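Lmo0325 protein (Listeria monocytogenes EGD-e, PDB 4RYK) is a putative transcriptional regulator that probably binds DNA through an N-terminal helix-turn-helix domain, joined to an all-helical Rgg-type C-terminal domain. Local coordinates at residues I17-L23 with R59-P63; N250-G254 with Q269-I274; A273-W277 with A286-S290. All blocks are in the same frame, centred on the assembly; numbering follows the deposited sequence.

Interaction 1: residues I17-L23 with R59-P63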
ATOM      1  N   ILE A  17      -4.949  -5.958  22.682  1.00 35.77           N
ATOM      2  CA  ILE A  17      -4.553  -4.634  22.244  1.00 35.12           C
ATOM      3  C   ILE A  17      -4.981  -3.543  23.222  1.00 35.37           C
ATOM      4  O   ILE A  17      -4.197  -2.650  23.571  1.00 33.05           O
ATOM      5  CB  ILE A  17      -5.089  -4.298  20.836  1.00 35.14           C
ATOM      6  CG1 ILE A  17      -4.421  -5.191  19.779  1.00 35.66           C
ATOM      7  CG2 ILE A  17      -4.787  -2.854  20.510  1.00 37.16           C
ATOM      8  CD1 ILE A  17      -5.206  -5.251  18.467  1.00 37.44           C
ATOM      9  N   ARG A  18      -6.234  -3.623  23.633  1.00 33.93           N
ATOM     10  CA  ARG A  18      -6.754  -2.731  24.651  1.00 36.41           C
ATOM     11  C   ARG A  18      -5.864  -2.697  25.887  1.00 37.29           C
ATOM     12  O   ARG A  18      -5.474  -1.609  26.351  1.00 37.64           O
ATOM     13  CB  ARG A  18      -8.192  -3.133  25.035  1.00 36.52           C
ATOM     14  CG  ARG A  18      -8.729  -2.342  26.181  1.00 37.94           C
ATOM     15  CD  ARG A  18     -10.133  -2.744  26.558  1.00 38.46           C
ATOM     16  NE  ARG A  18     -10.231  -4.039  27.204  1.00 39.58           N
ATOM     17  CZ  ARG A  18      -9.851  -4.322  28.447  1.00 41.87           C
ATOM     18  NH1 ARG A  18      -9.253  -3.411  29.209  1.00 42.23           N
ATOM     19  NH2 ARG A  18     -10.045  -5.549  28.916  1.00 42.32           N
ATOM     20  N   LEU A  19      -5.508  -3.873  26.392  1.00 37.44           N
ATOM     21  CA  LEU A  19      -4.639  -3.943  27.536  1.00 39.86           C
ATOM     22  C   LEU A  19      -3.260  -3.351  27.265  1.00 39.33           C
ATOM     23  O   LEU A  19      -2.712  -2.650  28.145  1.00 38.17           O
ATOM     24  CB  LEU A  19      -4.513  -5.368  28.082  1.00 41.29           C
ATOM     25  CG  LEU A  19      -5.821  -5.838  28.717  1.00 44.96           C
ATOM     26  CD1 LEU A  19      -5.801  -7.354  28.907  1.00 48.26           C
ATOM     27  CD2 LEU A  19      -6.034  -5.149  30.072  1.00 45.67           C
ATOM     28  N   SER A  20      -2.711  -3.548  26.072  1.00 36.96           N
ATOM     29  CA  SER A  20      -1.343  -3.064  25.781  1.00 37.03           C
ATOM     30  C   SER A  20      -1.370  -1.521  25.825  1.00 36.53           C
ATOM     31  O   SER A  20      -0.370  -0.875  26.085  1.00 35.30           O
ATOM     32  CB  SER A  20      -0.852  -3.555  24.396  1.00 37.42           C
ATOM     33  OG  SER A  20      -1.624  -2.928  23.357  1.00 36.08           O
ATOM     34  N   LYS A  21      -2.529  -0.932  25.568  1.00 36.25           N
ATOM     35  CA  LYS A  21      -2.638   0.538  25.534  1.00 37.68           C
ATOM     36  C   LYS A  21      -3.051   1.163  26.854  1.00 38.16           C
ATOM     37  O   LYS A  21      -3.128   2.397  26.964  1.00 39.32           O
ATOM     38  CB  LYS A  21      -3.619   0.962  24.422  1.00 35.76           C
ATOM     39  CG  LYS A  21      -3.100   0.604  23.021  1.00 37.51           C
ATOM     40  CD  LYS A  21      -3.956   1.250  21.962  1.00 37.09           C
ATOM     41  CE  LYS A  21      -3.646   0.784  20.549  1.00 40.64           C
ATOM     42  NZ  LYS A  21      -2.196   0.799  20.236  1.00 45.87           N
ATOM     43  N   GLY A  22      -3.277   0.323  27.858  1.00 39.46           N
ATOM     44  CA  GLY A  22      -3.704   0.770  29.159  1.00 41.97           C
ATOM     45  C   GLY A  22      -5.132   1.306  29.155  1.00 42.82           C
ATOM     46  O   GLY A  22      -5.442   2.156  29.970  1.00 39.74           O
ATOM     47  N   LEU A  23      -5.978   0.825  28.243  1.00 39.93           N
ATOM     48  CA  LEU A  23      -7.367   1.286  28.147  1.00 40.82           C
ATOM     49  C   LEU A  23      -8.316   0.418  28.934  1.00 42.20           C
ATOM     50  O   LEU A  23      -8.139  -0.813  29.035  1.00 40.15           O
ATOM     51  CB  LEU A  23      -7.824   1.327  26.689  1.00 40.31           C
ATOM     52  CG  LEU A  23      -7.005   2.292  25.806  1.00 41.29           C
ATOM     53  CD1 LEU A  23      -7.246   2.019  24.339  1.00 40.99           C
ATOM     54  CD2 LEU A  23      -7.276   3.747  26.130  1.00 43.80           C
ATOM     55  N   ARG A  59     -12.150   3.051  18.944  1.00 38.63           N
ATOM     56  CA  ARG A  59     -11.828   3.324  20.342  1.00 39.32           C
ATOM     57  C   ARG A  59     -10.424   2.858  20.759  1.00 39.55           C
ATOM     58  O   ARG A  59      -9.881   3.328  21.779  1.00 42.97           O
ATOM     59  CB  ARG A  59     -12.872   2.668  21.232  1.00 39.15           C
ATOM     60  CG  ARG A  59     -14.255   3.273  21.125  1.00 41.47           C
ATOM     61  CD  ARG A  59     -14.343   4.538  21.957  1.00 45.57           C
ATOM     62  NE  ARG A  59     -15.666   5.086  21.841  1.00 46.55           N
ATOM     63  CZ  ARG A  59     -16.689   4.735  22.593  1.00 49.83           C
ATOM     64  NH1 ARG A  59     -16.571   3.829  23.546  1.00 52.65           N
ATOM     65  NH2 ARG A  59     -17.855   5.303  22.382  1.00 50.30           N
ATOM     66  N   ILE A  60      -9.843   1.910  20.030  1.00 37.33           N
ATOM     67  CA  ILE A  60      -8.500   1.469  20.344  1.00 35.72           C
ATOM     68  C   ILE A  60      -7.529   1.998  19.308  1.00 35.92           C
ATOM     69  O   ILE A  60      -6.342   1.711  19.405  1.00 35.01           O
ATOM     70  CB  ILE A  60      -8.376  -0.059  20.518  1.00 37.56           C
ATOM     71  CG1 ILE A  60      -8.836  -0.820  19.267  1.00 36.50           C
ATOM     72  CG2 ILE A  60      -9.210  -0.562  21.684  1.00 37.71           C
ATOM     73  CD1 ILE A  60      -8.257  -2.206  19.152  1.00 35.75           C
HETATM   74  N   MSE A  61      -8.013   2.834  18.363  1.00 35.30           N
HETATM   75  CA  MSE A  61      -7.157   3.456  17.347  1.00 36.33           C
HETATM   76  C   MSE A  61      -6.393   2.469  16.491  1.00 35.42           C
HETATM   77  O   MSE A  61      -5.175   2.609  16.248  1.00 37.28           O
HETATM   78  CB  MSE A  61      -6.173   4.373  18.048  1.00 41.75           C
HETATM   79  CG  MSE A  61      -6.846   5.713  18.260  1.00 56.97           C
HETATM   80 SE   MSE A  61      -7.240   5.691  20.156  1.00 74.97          SE
HETATM   81  CE  MSE A  61      -5.369   6.218  20.651  1.00 58.25           C
ATOM     82  N   VAL A  62      -7.090   1.450  16.034  1.00 33.72           N
ATOM     83  CA  VAL A  62      -6.499   0.504  15.124  1.00 36.11           C
ATOM     84  C   VAL A  62      -7.403   0.391  13.898  1.00 34.77           C
ATOM     85  O   VAL A  62      -8.499  -0.063  14.043  1.00 34.01           O
ATOM     86  CB  VAL A  62      -6.365  -0.878  15.783  1.00 35.07           C
ATOM     87  CG1 VAL A  62      -5.865  -1.875  14.772  1.00 36.76           C
ATOM     88  CG2 VAL A  62      -5.386  -0.822  16.956  1.00 38.26           C
ATOM     89  N   PRO A  63      -6.946   0.837  12.721  1.00 34.88           N
ATOM     90  CA  PRO A  63      -7.783   0.664  11.509  1.00 36.02           C
ATOM     91  C   PRO A  63      -8.010  -0.808  11.234  1.00 36.23           C
ATOM     92  O   PRO A  63      -7.159  -1.655  11.526  1.00 35.87           O
ATOM     93  CB  PRO A  63      -6.927   1.286  10.382  1.00 37.16           C
ATOM     94  CG  PRO A  63      -6.074   2.328  11.090  1.00 38.33           C
ATOM     95  CD  PRO A  63      -5.800   1.754  12.480  1.00 38.41           C
TER
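I60 lies alongside the 17-23 segment, one branch against I17 and the other against L23. From CB, CG1 takes the place between the backbone N and the carbonyl carbon (chi1 58°). That torsion carries the CG1 arm to I17, where CD1 lies 3.8 Å from I17 CG2, the two side chains crossing at about a right angle. The shorter branch, CG2, meets L23 CD1 at 4.2 Å and rests nearly as close to R18 CB. V62 extends the apolar surface, its CG2 being 4.1 Å from I17 CG2. K21 reaches over to the backbone of I60, its CE 3.1 Å from I60 O, while NZ hydrogen-bonds T160 and forms a salt bridge with E163, both of the second subunit. The guanidinium of R18 turns back instead: NH1 donates to L23 O (2.8 Å), which holds the turn after the helix, and NE forms a salt bridge with E42. Both helices finish in a Schellman motif, at G22 and at M61 (a selenomethionine). V28 of helix 25-29 also touches R18, L23 and I60. Packing the ends of helices 10-20 and 50-60 together belongs to the compact helical DNA-binding domain of the XRE-type helix-turn-helix family.

Interaction 2: residues N250-G254 with Q269-I274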
ATOM      1  N   ASN A 250       9.642   5.634 -17.548  1.00 38.17           N
ATOM      2  CA  ASN A 250      10.775   6.269 -18.208  1.00 38.36           C
ATOM      3  C   ASN A 250      11.452   5.322 -19.190  1.00 38.26           C
ATOM      4  O   ASN A 250      11.823   5.756 -20.290  1.00 36.86           O
ATOM      5  CB  ASN A 250      11.832   6.799 -17.230  1.00 38.00           C
ATOM      6  CG  ASN A 250      11.419   8.103 -16.534  1.00 41.17           C
ATOM      7  OD1 ASN A 250      10.483   8.788 -16.942  1.00 44.34           O
ATOM      8  ND2 ASN A 250      12.153   8.457 -15.484  1.00 38.93           N
ATOM      9  N   TYR A 251      11.632   4.050 -18.792  1.00 37.87           N
ATOM     10  CA  TYR A 251      12.168   3.050 -19.687  1.00 39.74           C
ATOM     11  C   TYR A 251      11.337   2.938 -20.995  1.00 41.58           C
ATOM     12  O   TYR A 251      11.861   3.040 -22.102  1.00 41.82           O
ATOM     13  CB  TYR A 251      12.264   1.670 -19.021  1.00 40.85           C
ATOM     14  CG  TYR A 251      12.763   0.676 -20.035  1.00 41.78           C
ATOM     15  CD1 TYR A 251      11.880  -0.009 -20.852  1.00 44.32           C
ATOM     16  CD2 TYR A 251      14.129   0.474 -20.217  1.00 41.78           C
ATOM     17  CE1 TYR A 251      12.338  -0.879 -21.843  1.00 43.61           C
ATOM     18  CE2 TYR A 251      14.608  -0.377 -21.183  1.00 44.85           C
ATOM     19  CZ  TYR A 251      13.716  -1.055 -22.010  1.00 48.60           C
ATOM     20  OH  TYR A 251      14.227  -1.901 -22.969  1.00 51.17           O
ATOM     21  N   TYR A 252      10.043   2.710 -20.866  1.00 40.24           N
ATOM     22  CA  TYR A 252       9.203   2.557 -22.066  1.00 41.51           C
ATOM     23  C   TYR A 252       9.078   3.823 -22.944  1.00 41.15           C
ATOM     24  O   TYR A 252       8.962   3.712 -24.165  1.00 41.71           O
ATOM     25  CB  TYR A 252       7.828   1.954 -21.707  1.00 40.26           C
ATOM     26  CG  TYR A 252       7.935   0.498 -21.304  1.00 41.05           C
ATOM     27  CD1 TYR A 252       8.392  -0.462 -22.206  1.00 43.95           C
ATOM     28  CD2 TYR A 252       7.573   0.072 -20.045  1.00 40.34           C
ATOM     29  CE1 TYR A 252       8.495  -1.797 -21.851  1.00 44.28           C
ATOM     30  CE2 TYR A 252       7.683  -1.269 -19.666  1.00 40.46           C
ATOM     31  CZ  TYR A 252       8.164  -2.187 -20.557  1.00 44.61           C
ATOM     32  OH  TYR A 252       8.275  -3.506 -20.199  1.00 47.04           O
ATOM     33  N   GLN A 253       9.158   5.007 -22.351  1.00 41.29           N
ATOM     34  CA  GLN A 253       9.119   6.265 -23.107  1.00 41.29           C
ATOM     35  C   GLN A 253      10.391   6.305 -23.963  1.00 44.05           C
ATOM     36  O   GLN A 253      10.375   6.708 -25.146  1.00 43.01           O
ATOM     37  CB  GLN A 253       9.026   7.472 -22.173  1.00 43.71           C
ATOM     38  CG  GLN A 253       9.014   8.832 -22.863  1.00 48.63           C
ATOM     39  CD  GLN A 253       7.879   8.968 -23.879  1.00 52.58           C
ATOM     40  OE1 GLN A 253       6.816   9.436 -23.527  1.00 60.44           O
ATOM     41  NE2 GLN A 253       8.083   8.498 -25.119  1.00 53.23           N
ATOM     42  N   GLY A 254      11.478   5.796 -23.382  1.00 43.65           N
ATOM     43  CA  GLY A 254      12.738   5.690 -24.096  1.00 45.68           C
ATOM     44  C   GLY A 254      12.611   4.808 -25.320  1.00 47.39           C
ATOM     45  O   GLY A 254      12.998   5.189 -26.409  1.00 47.77           O
ATOM     46  N   GLN A 269      17.590   7.620 -22.420  1.00 48.98           N
ATOM     47  CA  GLN A 269      16.584   7.568 -21.401  1.00 47.47           C
ATOM     48  C   GLN A 269      16.416   6.151 -20.876  1.00 46.01           C
ATOM     49  O   GLN A 269      16.260   5.951 -19.685  1.00 41.45           O
ATOM     50  CB  GLN A 269      15.284   8.050 -21.971  1.00 51.73           C
ATOM     51  CG  GLN A 269      14.096   7.780 -21.077  1.00 54.48           C
ATOM     52  CD  GLN A 269      13.482   9.027 -20.574  1.00 52.46           C
ATOM     53  OE1 GLN A 269      14.146  10.043 -20.486  1.00 59.48           O
ATOM     54  NE2 GLN A 269      12.199   8.973 -20.285  1.00 53.59           N
ATOM     55  N   ALA A 270      16.407   5.179 -21.778  1.00 45.38           N
ATOM     56  CA  ALA A 270      16.275   3.767 -21.413  1.00 43.10           C
ATOM     57  C   ALA A 270      17.465   3.289 -20.582  1.00 44.77           C
ATOM     58  O   ALA A 270      17.292   2.582 -19.598  1.00 44.36           O
ATOM     59  CB  ALA A 270      16.146   2.910 -22.670  1.00 44.13           C
ATOM     60  N   LYS A 271      18.667   3.642 -21.004  1.00 44.71           N
ATOM     61  CA  LYS A 271      19.875   3.374 -20.225  1.00 50.85           C
ATOM     62  C   LYS A 271      19.857   4.045 -18.850  1.00 46.93           C
ATOM     63  O   LYS A 271      20.342   3.492 -17.896  1.00 45.84           O
ATOM     64  CB  LYS A 271      21.111   3.830 -21.001  1.00 56.76           C
ATOM     65  CG  LYS A 271      21.388   2.984 -22.240  1.00 64.13           C
ATOM     66  CD  LYS A 271      22.175   1.716 -21.908  1.00 71.45           C
ATOM     67  CE  LYS A 271      23.681   1.994 -21.886  1.00 78.89           C
ATOM     68  NZ  LYS A 271      24.504   0.787 -21.561  1.00 84.82           N
ATOM     69  N   ARG A 272      19.281   5.229 -18.767  1.00 44.94           N
ATOM     70  CA  ARG A 272      19.195   5.915 -17.497  1.00 46.46           C
ATOM     71  C   ARG A 272      18.220   5.168 -16.537  1.00 43.64           C
ATOM     72  O   ARG A 272      18.468   5.054 -15.330  1.00 40.76           O
ATOM     73  CB  ARG A 272      18.778   7.342 -17.735  1.00 49.33           C
ATOM     74  CG  ARG A 272      18.445   8.081 -16.478  1.00 58.78           C
ATOM     75  CD  ARG A 272      19.670   8.750 -15.967  1.00 68.11           C
ATOM     76  NE  ARG A 272      20.605   7.917 -15.227  1.00 76.77           N
ATOM     77  CZ  ARG A 272      20.559   7.667 -13.913  1.00 87.22           C
ATOM     78  NH1 ARG A 272      21.524   6.938 -13.360  1.00 88.00           N
ATOM     79  NH2 ARG A 272      19.566   8.126 -13.147  1.00 91.98           N
ATOM     80  N   ALA A 273      17.127   4.628 -17.066  1.00 41.18           N
ATOM     81  CA  ALA A 273      16.218   3.888 -16.228  1.00 39.33           C
ATOM     82  C   ALA A 273      16.903   2.631 -15.650  1.00 39.72           C
ATOM     83  O   ALA A 273      16.790   2.351 -14.461  1.00 38.08           O
ATOM     84  CB  ALA A 273      14.974   3.515 -16.987  1.00 40.90           C
ATOM     85  N   ILE A 274      17.611   1.895 -16.490  1.00 38.17           N
ATOM     86  CA  ILE A 274      18.360   0.732 -16.041  1.00 40.68           C
ATOM     87  C   ILE A 274      19.384   1.076 -14.949  1.00 42.21           C
ATOM     88  O   ILE A 274      19.487   0.375 -13.942  1.00 42.07           O
ATOM     89  CB  ILE A 274      19.033   0.091 -17.257  1.00 42.55           C
ATOM     90  CG1 ILE A 274      17.967  -0.620 -18.073  1.00 44.17           C
ATOM     91  CG2 ILE A 274      20.172  -0.872 -16.880  1.00 44.58           C
ATOM     92  CD1 ILE A 274      18.410  -0.931 -19.485  1.00 46.22           C
TER
HETATM   93  O   HOH W   1       9.663   9.965 -20.037  1.00 54.23           O
HETATM   94  O   HOH W   2      11.132  11.686 -18.565  1.00 67.22           O
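Y251 packs against A270, A273 and I274 at the centre of this helix pair. Its chi1 of 177° swings CG away from the backbone N, and the ring runs across the facing helix: CE2 reaches A270 CB at 3.9 Å, and A270 O sits at the ring edge, near its plane. At the root of the same side chain, Y251 CB meets A273 CB, also at 3.9 Å, while I274 CD1 approaches the ring obliquely at 4.2 Å from Y251 CE2. The small alanines, together with G254, which has no side chain, let the backbones close in, to 4.5 Å between the CA atoms of Y251 and A270, and the segment axes to 7.7 Å. G254 continues this tight seam one turn on, its CA 3.9 Å from Q269 CG.

Toward the polar edge the contact changes character. Q269, bent at chi2, brings its amide across N250, and NE2 donates to N250 O (3.2 Å, N-H...O angle 146°). That carbonyl also accepts the helical bond from G254 N, the two donors arriving from opposite faces of its plane. Two waters add weak links between Q269 NE2 and N250 OD1. The N250 amide itself is held mainly across the dimer interface, by E279 O and H281 of the second subunit.

The segments run antiparallel at 157°, consistent with the TPR-like character of the C-terminal domain. Helix 283-300 covers the Y251 side through V292, L293 and an edge-to-face contact with Y289, whereas Y252 faces helices 197-216 and 220-235.

Interaction 3: residues A273-W277 with A286-S290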
ATOM      1  N   ALA A 273      17.127   4.628 -17.066  1.00 41.18           N
ATOM      2  CA  ALA A 273      16.218   3.888 -16.228  1.00 39.33           C
ATOM      3  C   ALA A 273      16.903   2.631 -15.650  1.00 39.72           C
ATOM      4  O   ALA A 273      16.790   2.351 -14.461  1.00 38.08           O
ATOM      5  CB  ALA A 273      14.974   3.515 -16.987  1.00 40.90           C
ATOM      6  N   ILE A 274      17.611   1.895 -16.490  1.00 38.17           N
ATOM      7  CA  ILE A 274      18.360   0.732 -16.041  1.00 40.68           C
ATOM      8  C   ILE A 274      19.384   1.076 -14.949  1.00 42.21           C
ATOM      9  O   ILE A 274      19.487   0.375 -13.942  1.00 42.07           O
ATOM     10  CB  ILE A 274      19.033   0.091 -17.257  1.00 42.55           C
ATOM     11  CG1 ILE A 274      17.967  -0.620 -18.073  1.00 44.17           C
ATOM     12  CG2 ILE A 274      20.172  -0.872 -16.880  1.00 44.58           C
ATOM     13  CD1 ILE A 274      18.410  -0.931 -19.485  1.00 46.22           C
ATOM     14  N   GLN A 275      20.134   2.145 -15.153  1.00 42.35           N
ATOM     15  CA  GLN A 275      21.093   2.606 -14.149  1.00 44.49           C
ATOM     16  C   GLN A 275      20.410   3.000 -12.857  1.00 42.78           C
ATOM     17  O   GLN A 275      20.966   2.830 -11.781  1.00 40.98           O
ATOM     18  CB  GLN A 275      21.863   3.798 -14.720  1.00 50.31           C
ATOM     19  CG  GLN A 275      22.980   4.392 -13.875  1.00 57.86           C
ATOM     20  CD  GLN A 275      24.053   3.414 -13.415  1.00 67.07           C
ATOM     21  OE1 GLN A 275      24.414   2.451 -14.123  1.00 66.93           O
ATOM     22  NE2 GLN A 275      24.589   3.670 -12.194  1.00 70.79           N
ATOM     23  N   THR A 276      19.205   3.552 -12.968  1.00 40.28           N
ATOM     24  CA  THR A 276      18.456   3.968 -11.816  1.00 39.68           C
ATOM     25  C   THR A 276      18.020   2.763 -11.032  1.00 39.39           C
ATOM     26  O   THR A 276      18.125   2.752  -9.811  1.00 35.49           O
ATOM     27  CB  THR A 276      17.249   4.838 -12.185  1.00 39.02           C
ATOM     28  OG1 THR A 276      17.704   6.059 -12.784  1.00 39.04           O
ATOM     29  CG2 THR A 276      16.492   5.202 -10.937  1.00 40.06           C
ATOM     30  N   TRP A 277      17.529   1.729 -11.708  1.00 37.33           N
ATOM     31  CA  TRP A 277      17.207   0.508 -10.983  1.00 37.35           C
ATOM     32  C   TRP A 277      18.452  -0.038 -10.244  1.00 39.01           C
ATOM     33  O   TRP A 277      18.337  -0.554  -9.110  1.00 36.47           O
ATOM     34  CB  TRP A 277      16.652  -0.577 -11.901  1.00 38.63           C
ATOM     35  CG  TRP A 277      15.193  -0.410 -12.226  1.00 37.51           C
ATOM     36  CD1 TRP A 277      14.183  -0.251 -11.344  1.00 36.21           C
ATOM     37  CD2 TRP A 277      14.602  -0.435 -13.510  1.00 36.51           C
ATOM     38  NE1 TRP A 277      13.001  -0.158 -11.989  1.00 37.19           N
ATOM     39  CE2 TRP A 277      13.236  -0.246 -13.336  1.00 37.27           C
ATOM     40  CE3 TRP A 277      15.108  -0.539 -14.808  1.00 41.18           C
ATOM     41  CZ2 TRP A 277      12.348  -0.213 -14.397  1.00 36.39           C
ATOM     42  CZ3 TRP A 277      14.242  -0.472 -15.856  1.00 38.24           C
ATOM     43  CH2 TRP A 277      12.865  -0.325 -15.644  1.00 37.97           C
ATOM     44  N   ALA A 286      17.145  -4.472 -13.051  1.00 39.77           N
ATOM     45  CA  ALA A 286      18.032  -3.827 -14.030  1.00 39.12           C
ATOM     46  C   ALA A 286      18.528  -4.822 -15.074  1.00 40.07           C
ATOM     47  O   ALA A 286      18.669  -4.476 -16.236  1.00 42.16           O
ATOM     48  CB  ALA A 286      19.228  -3.207 -13.376  1.00 42.13           C
ATOM     49  N   ASP A 287      18.901  -6.005 -14.611  1.00 41.53           N
ATOM     50  CA  ASP A 287      19.435  -7.078 -15.455  1.00 45.87           C
ATOM     51  C   ASP A 287      18.398  -7.528 -16.456  1.00 44.66           C
ATOM     52  O   ASP A 287      18.678  -7.687 -17.639  1.00 45.55           O
ATOM     53  CB  ASP A 287      19.785  -8.312 -14.606  1.00 50.10           C
ATOM     54  CG  ASP A 287      21.051  -8.120 -13.746  1.00 55.43           C
ATOM     55  OD1 ASP A 287      21.828  -7.193 -14.019  1.00 60.23           O
ATOM     56  OD2 ASP A 287      21.271  -8.911 -12.789  1.00 61.14           O
ATOM     57  N   LEU A 288      17.188  -7.719 -15.962  1.00 42.94           N
ATOM     58  CA  LEU A 288      16.123  -8.116 -16.837  1.00 48.28           C
ATOM     59  C   LEU A 288      15.846  -7.079 -17.912  1.00 46.55           C
ATOM     60  O   LEU A 288      15.708  -7.432 -19.090  1.00 47.91           O
ATOM     61  CB  LEU A 288      14.880  -8.439 -16.043  1.00 51.72           C
ATOM     62  CG  LEU A 288      13.736  -8.797 -16.958  1.00 64.99           C
ATOM     63  CD1 LEU A 288      13.969 -10.151 -17.662  1.00 73.55           C
ATOM     64  CD2 LEU A 288      12.430  -8.765 -16.172  1.00 68.63           C
ATOM     65  N   TYR A 289      15.820  -5.800 -17.555  1.00 42.28           N
ATOM     66  CA  TYR A 289      15.527  -4.768 -18.551  1.00 43.44           C
ATOM     67  C   TYR A 289      16.662  -4.571 -19.521  1.00 44.51           C
ATOM     68  O   TYR A 289      16.391  -4.140 -20.630  1.00 44.25           O
ATOM     69  CB  TYR A 289      15.137  -3.401 -17.942  1.00 43.65           C
ATOM     70  CG  TYR A 289      13.676  -3.370 -17.658  1.00 45.08           C
ATOM     71  CD1 TYR A 289      13.195  -3.834 -16.474  1.00 44.97           C
ATOM     72  CD2 TYR A 289      12.773  -2.950 -18.614  1.00 49.85           C
ATOM     73  CE1 TYR A 289      11.852  -3.864 -16.219  1.00 47.69           C
ATOM     74  CE2 TYR A 289      11.426  -2.980 -18.372  1.00 49.87           C
ATOM     75  CZ  TYR A 289      10.984  -3.441 -17.169  1.00 50.55           C
ATOM     76  OH  TYR A 289       9.665  -3.489 -16.891  1.00 51.66           O
ATOM     77  N   SER A 290      17.909  -4.820 -19.101  1.00 43.67           N
ATOM     78  CA  SER A 290      19.041  -4.877 -20.044  1.00 49.41           C
ATOM     79  C   SER A 290      18.860  -5.892 -21.157  1.00 49.24           C
ATOM     80  O   SER A 290      19.260  -5.637 -22.267  1.00 52.44           O
ATOM     81  CB  SER A 290      20.333  -5.244 -19.338  1.00 51.68           C
ATOM     82  OG  SER A 290      20.545  -4.244 -18.378  1.00 62.01           O
TER
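W277 and Y289 lie against each other in an offset stack, the six-membered ring of the indole and the phenol ring having centroids 4.4 Å apart and planes inclined by 25°. The overlap is uneven. W277 CH2 stands over the centre of the tyrosine ring, whereas CZ3 is displaced toward its root, 3.5 Å from Y289 CG; the pyrrole side of the indole extends beyond the stack. A chi1 of -81° at W277 puts CG beside the backbone N, and the indole lies back toward the preceding turn of its helix. F244 also meets the indole, with the ring planes at about 45°.

Helices 263-279 and 283-300 are consecutive and antiparallel (159° between the segments), forming a helical hairpin closed by a short loop, in keeping with the TPR-like architecture of Rgg C-terminal domains. Near the closed end, A286 CB rests against I274 O, at 3.6 Å, and W277 CB, at 4.0 Å.

I274 splits its branches over the next turn: CG1 packs on Y289 CB (4.0 Å) and carries CD1 on toward Y289 O, and CG2 faces S290 OG at 3.7 Å. S290 OG donates to A286 O at 2.9 Å. The same carbonyl receives the backbone bond from S290 N, which comes from the opposite face of its plane.

Interaction 1, in the helix-turn-helix region, closes before the other two begin, and interaction 3 starts on the segment where interaction 2 ends, near the end of the Rgg-type C-terminal domain. Interaction 1 is remote, its centre about 47 Å from that of interaction 2 and about 45 Å from that of interaction 3. The latter two, with centres about 8 Å apart, share A273 and I274 on helix 263-279, which packs against both helices 243-259 and 283-300, themselves in contact. They also touch directly, W277 CH2 lying 4.0 Å from Y251 CB. Interactions 1 and 2 each reach the second subunit, so both the probable DNA-binding part and the C-terminal helical array contribute to the dimer.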